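Local coordinates for GDP-6-deoxy-D-mannose reductase (Pseudomonas aeruginosa, PDB 6X3B), which probably reduces GDP-4-dehydro-6-deoxy-D-mannose to GDP-rhamnose with NADPH as cofactor, a step in building the lipopolysaccharide O-antigen, at residues A[134-139]-A[285-290]. Sequence-based numbering, arbitrary orientation. Where two conformers were deposited one is given.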
loop_
_atom_site.group_PDB
_atom_site.type_symbol
_atom_site.label_atom_id
_atom_site.label_comp_id
_atom_site.label_asym_id
_atom_site.label_seq_id
_atom_site.Cartn_x
_atom_site.Cartn_y
_atom_site.Cartn_z
ATOM N N GLU A 134 9.222 14.027 -16.239
ATOM C CA GLU A 134 8.476 15.062 -16.950
ATOM C C GLU A 134 7.747 14.501 -18.166
ATOM O O GLU A 134 6.647 14.964 -18.502
ATOM C CB GLU A 134 9.416 16.199 -17.340
ATOM C CG GLU A 134 10.020 16.866 -16.125
ATOM C CD GLU A 134 10.705 18.187 -16.427
ATOM O OE1 GLU A 134 10.784 18.589 -17.611
ATOM O OE2 GLU A 134 11.161 18.826 -15.459
ATOM N N ALA A 135 8.312 13.476 -18.802
ATOM C CA ALA A 135 7.665 12.865 -19.958
ATOM C C ALA A 135 6.396 12.110 -19.589
ATOM O O ALA A 135 5.544 11.894 -20.459
ATOM C CB ALA A 135 8.644 11.928 -20.671
ATOM N N ALA A 136 6.240 11.712 -18.328
ATOM C CA ALA A 136 5.020 11.067 -17.867
ATOM C C ALA A 136 3.945 12.056 -17.444
ATOM O O ALA A 136 2.855 11.628 -17.065
ATOM C CB ALA A 136 5.320 10.127 -16.693
ATOM N N LEU A 137 4.230 13.356 -17.465
ATOM C CA LEU A 137 3.209 14.340 -17.138
ATOM C C LEU A 137 2.228 14.473 -18.301
ATOM O O LEU A 137 2.616 14.338 -19.466
ATOM C CB LEU A 137 3.849 15.694 -16.839
ATOM C CG LEU A 137 4.827 15.760 -15.661
ATOM C CD1 LEU A 137 5.216 17.197 -15.415
ATOM C CD2 LEU A 137 4.235 15.152 -14.393
ATOM N N PRO A 138 0.937 14.728 -18.016
ATOM C CA PRO A 138 0.347 14.883 -16.680
ATOM C C PRO A 138 0.095 13.545 -16.000
ATOM O O PRO A 138 -0.241 12.563 -16.669
ATOM C CB PRO A 138 -0.974 15.602 -16.965
ATOM C CG PRO A 138 -1.374 15.096 -18.334
ATOM C CD PRO A 138 -0.067 14.876 -19.088
ATOM N N ILE A 139 0.238 13.522 -14.673
ATOM C CA ILE A 139 0.105 12.280 -13.915
ATOM C C ILE A 139 -1.314 11.746 -14.022
ATOM O O ILE A 139 -2.281 12.465 -13.766
ATOM C CB ILE A 139 0.479 12.517 -12.444
ATOM C CG1 ILE A 139 1.942 12.944 -12.326
ATOM C CG2 ILE A 139 0.142 11.278 -11.603
ATOM C CD1 ILE A 139 2.340 13.281 -10.931
ATOM N N ARG A 285 10.965 18.803 -10.146
ATOM C CA ARG A 285 10.867 20.180 -10.618
ATOM C C ARG A 285 9.454 20.556 -11.047
ATOM O O ARG A 285 9.064 21.722 -10.909
ATOM C CB ARG A 285 11.807 20.425 -11.797
ATOM C CG ARG A 285 13.219 19.904 -11.624
ATOM C CD ARG A 285 13.870 20.493 -10.387
ATOM N NE ARG A 285 13.904 21.953 -10.413
ATOM C CZ ARG A 285 14.276 22.693 -9.373
ATOM N NH1 ARG A 285 14.643 22.090 -8.252
ATOM N NH2 ARG A 285 14.289 24.023 -9.451
ATOM N N ARG A 286 8.691 19.618 -11.602
ATOM C CA ARG A 286 7.390 19.945 -12.173
ATOM C C ARG A 286 6.374 18.864 -11.843
ATOM O O ARG A 286 6.658 17.674 -11.976
ATOM C CB ARG A 286 7.475 20.101 -13.697
ATOM C CG ARG A 286 8.487 21.138 -14.164
ATOM C CD ARG A 286 8.632 21.076 -15.666
ATOM N NE ARG A 286 7.329 21.149 -16.304
ATOM C CZ ARG A 286 7.124 20.974 -17.602
ATOM N NH1 ARG A 286 8.150 20.722 -18.405
ATOM N NH2 ARG A 286 5.896 21.058 -18.094
ATOM N N VAL A 287 5.177 19.283 -11.438
ATOM C CA VAL A 287 4.077 18.365 -11.179
ATOM C C VAL A 287 2.837 18.930 -11.843
ATOM O O VAL A 287 2.443 20.074 -11.570
ATOM C CB VAL A 287 3.819 18.132 -9.679
ATOM C CG1 VAL A 287 2.592 17.195 -9.494
ATOM C CG2 VAL A 287 5.049 17.549 -8.992
ATOM N N ARG A 288 2.248 18.144 -12.737
ATOM C CA ARG A 288 0.950 18.436 -13.334
ATOM C C ARG A 288 0.115 17.167 -13.251
ATOM O O ARG A 288 0.568 16.104 -13.674
ATOM C CB ARG A 288 1.114 18.882 -14.793
ATOM C CG ARG A 288 -0.003 19.736 -15.332
ATOM C CD ARG A 288 0.414 20.375 -16.652
ATOM N NE ARG A 288 0.455 19.419 -17.757
ATOM C CZ ARG A 288 1.571 18.964 -18.322
ATOM N NH1 ARG A 288 2.758 19.371 -17.883
ATOM N NH2 ARG A 288 1.497 18.106 -19.335
ATOM N N GLY A 289 -1.091 17.264 -12.697
ATOM C CA GLY A 289 -1.959 16.109 -12.605
ATOM C C GLY A 289 -2.994 16.111 -13.712
ATOM O O GLY A 289 -3.341 17.157 -14.244
ATOM N N SER A 290 -3.503 14.930 -14.062
ATOM C CA SER A 290 -4.667 14.840 -14.945
ATOM C C SER A 290 -5.922 14.577 -14.124
ATOM O O SER A 290 -5.957 13.652 -13.306
ATOM C CB SER A 290 -4.511 13.737 -15.995
ATOM O OG SER A 290 -5.777 13.369 -16.538
HETATM O O HOH W 1 10.325 17.495 -12.968
HETATM O O HOH W 2 11.356 21.341 -18.008
#
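L137 lies over the backbone of R286 to R288: its CD1 branch comes down near R286 CB (4.1 Å), while CD2 sits 3.9 Å from R288 O. This apolar cover also buries R288 N, which has no partner in the model. Next along, the ring of P138, which follows a cis peptide bond, crosses the R288 side chain, with its CD 3.6 Å from R288 NH2. In the modelled conformer P138 CA lies over one face of the R288 guanidinium, whose NH1 also forms a salt bridge with E252.

In the 3-10 turn 134-136, the carboxylate of E134 crosses R286 at about a right angle. Chi1 (-56°) and the extended chi2 carry R286 CD to 3.4 Å from E134 OE2, and the bend at chi3 turns NH1 to face OE1. The salt bridge from E134 OE1 to R286 NH1 is long at 3.5 Å, the two planes being turned 70° apart. One water spans OE1 and NH1; a second gives a proton to OE2 and takes one from the backbone N of R286. R286 NH2 shares E252 with R288.

Further on the backbones join. I139 N donates to R288 O (2.8 Å, in the carbonyl plane), and I139 O accepts from S290 N (2.8 Å). I139 CD1 meets V287 CG1, and both residues touch F179.

These two bonds flanking G289 form a single parallel beta bridge, its pair I139 and G289 buried within a surface contact that ties the loop before helix 150-169 to that before helix 292-298 in this epimerase/dehydratase-family Rossmann fold.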